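Local coordinates for chromosome partition protein Smc (Pyrococcus furiosus, PDB 3NWC) that is probably required for chromosome condensation and partitioning, and dimerises and binds DNA through its hinge domain, the part in this chain, at residues I44-I55 with L108-Y116. Numbering follows the deposited sequence.
Sequences IKVKDEAYALAI and LPAVDVIEY
K45 and E115 form an antiparallel hydrogen-bonded pair, with K45 N to E115 O at 3.0 Å and E115 N to K45 O at 2.8 Å. V46 and I114 make the next, non-hydrogen-bonded pair. A third bond runs from K47 N to V113 O, 2.8 Å and nearly straight at 170°. The K45 and E115 side chains lie side by side and point the same way. K47 crosses E115 at about a right angle, its CG 3.6 Å from E115 CG. Neither lysine makes a salt bridge with this glutamate; K47 NZ stays 4.6 Å from E115 OE2, so any attraction is probably loose. This two-stranded ribbon belongs to the SMC hinge domain. It joins the segment leading into helix 52-59 to the 3-10 turn at 110-112, which follows strand 108-109 at the margin of a mixed sheet. D48 shapes the lead-in with an Asx turn, its OD1 accepting from A50 N. Beyond it, Y51 occupies the N-cap position. V113 CG1 meets the Y51 ring obliquely, 3.6 Å from CD2. L108 CD2 touches the phenol end, 3.6 Å from Y51 OH. I133 of strand 131-134 also packs on Y51 and V113. A serine in place of Y51 would probably leave V113 CG1 and L108 CD2 without their shared partner and open a gap between helix and turn. One turn along, I55 CD1 reaches A110 CB at 3.8 Å and also touches V113 CG2. I55 CG2 packs on I114 CG2. With CG2 anti to the carbonyl carbon (chi1 59°, which puts CG1 between N and the carbonyl carbon), I114 also presents this methyl to I44 CG2, while V124 and L128 of helix 121-128 pack against the same isoleucine.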
loop_
_atom_site.group_PDB
_atom_site.type_symbol
_atom_site.label_atom_id
_atom_site.label_comp_id
_atom_site.label_asym_id
_atom_site.label_seq_id
_atom_site.Cartn_x
_atom_site.Cartn_y
_atom_site.Cartn_z
ATOM N N ILE A 44 0.574 -7.043 -17.085
ATOM C CA ILE A 44 0.928 -5.746 -17.655
ATOM C C ILE A 44 2.347 -5.816 -18.195
ATOM O O ILE A 44 3.231 -6.354 -17.537
ATOM C CB ILE A 44 0.861 -4.642 -16.573
ATOM C CG1 ILE A 44 -0.580 -4.473 -16.091
ATOM C CG2 ILE A 44 1.422 -3.324 -17.097
ATOM C CD1 ILE A 44 -0.746 -3.496 -14.920
ATOM N N LYS A 45 2.555 -5.283 -19.394
ATOM C CA LYS A 45 3.886 -5.222 -20.005
ATOM C C LYS A 45 4.245 -3.766 -20.283
ATOM O O LYS A 45 3.405 -2.981 -20.744
ATOM C CB LYS A 45 3.864 -6.017 -21.314
ATOM C CG LYS A 45 5.129 -5.936 -22.132
ATOM C CD LYS A 45 4.953 -6.724 -23.427
ATOM C CE LYS A 45 6.292 -7.082 -24.041
ATOM N NZ LYS A 45 6.139 -7.501 -25.467
ATOM N N VAL A 46 5.482 -3.392 -19.987
ATOM C CA VAL A 46 5.947 -2.036 -20.226
ATOM C C VAL A 46 6.411 -1.917 -21.684
ATOM O O VAL A 46 7.168 -2.760 -22.170
ATOM C CB VAL A 46 7.062 -1.669 -19.236
ATOM C CG1 VAL A 46 7.590 -0.271 -19.491
ATOM C CG2 VAL A 46 6.512 -1.769 -17.804
ATOM N N LYS A 47 5.933 -0.895 -22.393
ATOM C CA LYS A 47 6.207 -0.792 -23.827
ATOM C C LYS A 47 7.601 -0.265 -24.110
ATOM O O LYS A 47 8.179 -0.546 -25.164
ATOM C CB LYS A 47 5.182 0.129 -24.512
ATOM C CG LYS A 47 3.770 -0.400 -24.559
ATOM C CD LYS A 47 2.903 0.586 -25.349
ATOM C CE LYS A 47 1.466 0.134 -25.463
ATOM N NZ LYS A 47 0.705 0.980 -26.428
ATOM N N ASP A 48 8.135 0.498 -23.162
ATOM C CA ASP A 48 9.374 1.249 -23.353
ATOM C C ASP A 48 10.182 1.293 -22.057
ATOM O O ASP A 48 9.708 1.787 -21.028
ATOM C CB ASP A 48 9.036 2.675 -23.792
ATOM C CG ASP A 48 10.270 3.545 -23.997
ATOM O OD1 ASP A 48 11.395 3.088 -23.714
ATOM O OD2 ASP A 48 10.107 4.702 -24.440
ATOM N N GLU A 49 11.408 0.791 -22.127
ATOM C CA GLU A 49 12.282 0.679 -20.968
ATOM C C GLU A 49 12.496 2.002 -20.236
ATOM O O GLU A 49 12.793 2.007 -19.043
ATOM C CB GLU A 49 13.632 0.088 -21.397
ATOM C CG GLU A 49 14.511 -0.388 -20.263
ATOM C CD GLU A 49 15.758 -1.097 -20.764
ATOM O OE1 GLU A 49 16.234 -0.763 -21.872
ATOM O OE2 GLU A 49 16.259 -1.989 -20.052
ATOM N N ALA A 50 12.365 3.119 -20.947
ATOM C CA ALA A 50 12.510 4.439 -20.335
ATOM C C ALA A 50 11.528 4.646 -19.176
ATOM O O ALA A 50 11.792 5.432 -18.261
ATOM C CB ALA A 50 12.341 5.539 -21.386
ATOM N N TYR A 51 10.400 3.942 -19.213
ATOM C CA TYR A 51 9.354 4.122 -18.199
ATOM C C TYR A 51 9.247 2.951 -17.237
ATOM O O TYR A 51 8.307 2.881 -16.438
ATOM C CB TYR A 51 7.992 4.378 -18.861
ATOM C CG TYR A 51 8.046 5.545 -19.808
ATOM C CD1 TYR A 51 8.210 6.832 -19.327
ATOM C CD2 TYR A 51 7.962 5.356 -21.182
ATOM C CE1 TYR A 51 8.285 7.911 -20.193
ATOM C CE2 TYR A 51 8.031 6.423 -22.049
ATOM C CZ TYR A 51 8.195 7.693 -21.553
ATOM O OH TYR A 51 8.264 8.761 -22.421
ATOM N N ALA A 52 10.211 2.035 -17.301
ATOM C CA ALA A 52 10.158 0.849 -16.450
ATOM C C ALA A 52 10.117 1.180 -14.967
ATOM O O ALA A 52 9.355 0.578 -14.223
ATOM C CB ALA A 52 11.313 -0.081 -16.744
ATOM N N LEU A 53 10.948 2.113 -14.528
ATOM C CA LEU A 53 10.941 2.510 -13.120
ATOM C C LEU A 53 9.648 3.257 -12.764
ATOM O O LEU A 53 9.019 3.006 -11.736
ATOM C CB LEU A 53 12.187 3.352 -12.792
ATOM C CG LEU A 53 12.370 3.880 -11.363
ATOM C CD1 LEU A 53 12.392 2.738 -10.324
ATOM C CD2 LEU A 53 13.643 4.699 -11.264
ATOM N N ALA A 54 9.240 4.178 -13.627
ATOM C CA ALA A 54 8.008 4.926 -13.369
ATOM C C ALA A 54 6.798 4.016 -13.180
ATOM O O ALA A 54 5.964 4.241 -12.299
ATOM C CB ALA A 54 7.764 5.928 -14.509
ATOM N N ILE A 55 6.697 2.982 -14.011
ATOM C CA ILE A 55 5.583 2.043 -13.928
ATOM C C ILE A 55 5.701 1.128 -12.697
ATOM O O ILE A 55 4.702 0.855 -12.032
ATOM C CB ILE A 55 5.452 1.201 -15.220
ATOM C CG1 ILE A 55 5.080 2.132 -16.385
ATOM C CG2 ILE A 55 4.397 0.126 -15.057
ATOM C CD1 ILE A 55 3.843 2.976 -16.074
ATOM N N LEU A 108 2.348 12.559 -19.494
ATOM C CA LEU A 108 2.029 11.358 -20.248
ATOM C C LEU A 108 1.295 10.338 -19.391
ATOM O O LEU A 108 1.855 9.840 -18.407
ATOM C CB LEU A 108 3.332 10.746 -20.768
ATOM C CG LEU A 108 3.324 9.388 -21.475
ATOM C CD1 LEU A 108 2.560 9.464 -22.809
ATOM C CD2 LEU A 108 4.758 8.935 -21.716
ATOM N N PRO A 109 0.046 10.004 -19.760
ATOM C CA PRO A 109 -0.682 8.981 -19.005
ATOM C C PRO A 109 0.079 7.663 -18.942
ATOM O O PRO A 109 0.541 7.140 -19.958
ATOM C CB PRO A 109 -1.960 8.790 -19.812
ATOM C CG PRO A 109 -2.201 10.148 -20.414
ATOM C CD PRO A 109 -0.815 10.659 -20.767
ATOM N N ALA A 110 0.190 7.110 -17.740
ATOM C CA ALA A 110 0.950 5.882 -17.582
ATOM C C ALA A 110 0.387 4.732 -18.407
ATOM O O ALA A 110 1.133 3.887 -18.894
ATOM C CB ALA A 110 1.036 5.492 -16.084
ATOM N N VAL A 111 -0.929 4.692 -18.576
ATOM C CA VAL A 111 -1.538 3.629 -19.358
ATOM C C VAL A 111 -1.054 3.648 -20.807
ATOM O O VAL A 111 -1.107 2.631 -21.481
ATOM C CB VAL A 111 -3.082 3.675 -19.342
ATOM C CG1 VAL A 111 -3.610 3.527 -17.923
ATOM C CG2 VAL A 111 -3.593 4.962 -19.987
ATOM N N ASP A 112 -0.574 4.795 -21.276
ATOM C CA ASP A 112 -0.100 4.893 -22.658
ATOM C C ASP A 112 1.183 4.106 -22.895
ATOM O O ASP A 112 1.524 3.800 -24.036
ATOM C CB ASP A 112 0.142 6.339 -23.045
ATOM C CG ASP A 112 -1.147 7.101 -23.246
ATOM O OD1 ASP A 112 -2.224 6.500 -23.066
ATOM O OD2 ASP A 112 -1.060 8.294 -23.570
ATOM N N VAL A 113 1.904 3.791 -21.824
ATOM C CA VAL A 113 3.199 3.139 -21.997
ATOM C C VAL A 113 3.203 1.672 -21.568
ATOM O O VAL A 113 4.265 1.070 -21.407
ATOM C CB VAL A 113 4.348 3.926 -21.325
ATOM C CG1 VAL A 113 4.422 5.347 -21.879
ATOM C CG2 VAL A 113 4.202 3.932 -19.798
ATOM N N ILE A 114 2.014 1.090 -21.433
ATOM C CA ILE A 114 1.880 -0.321 -21.102
ATOM C C ILE A 114 0.931 -1.024 -22.066
ATOM O O ILE A 114 0.128 -0.389 -22.764
ATOM C CB ILE A 114 1.351 -0.527 -19.662
ATOM C CG1 ILE A 114 -0.010 0.154 -19.499
ATOM C CG2 ILE A 114 2.376 -0.029 -18.620
ATOM C CD1 ILE A 114 -0.699 -0.128 -18.173
ATOM N N GLU A 115 1.043 -2.343 -22.097
ATOM C CA GLU A 115 0.161 -3.199 -22.869
ATOM C C GLU A 115 -0.485 -4.199 -21.942
ATOM O O GLU A 115 0.135 -4.678 -20.985
ATOM C CB GLU A 115 0.933 -3.943 -23.969
ATOM C CG GLU A 115 1.446 -3.043 -25.055
ATOM C CD GLU A 115 2.116 -3.795 -26.183
ATOM O OE1 GLU A 115 2.328 -5.016 -26.045
ATOM O OE2 GLU A 115 2.427 -3.158 -27.212
ATOM N N TYR A 116 -1.746 -4.500 -22.210
ATOM C CA TYR A 116 -2.507 -5.394 -21.354
ATOM C C TYR A 116 -3.708 -5.861 -22.144
ATOM O O TYR A 116 -4.080 -5.233 -23.134
ATOM C CB TYR A 116 -2.953 -4.666 -20.075
ATOM C CG TYR A 116 -3.731 -3.410 -20.359
ATOM C CD1 TYR A 116 -3.084 -2.200 -20.543
ATOM C CD2 TYR A 116 -5.118 -3.437 -20.462
ATOM C CE1 TYR A 116 -3.792 -1.049 -20.827
ATOM C CE2 TYR A 116 -5.828 -2.297 -20.748
ATOM C CZ TYR A 116 -5.165 -1.104 -20.924
ATOM O OH TYR A 116 -5.886 0.043 -21.200
#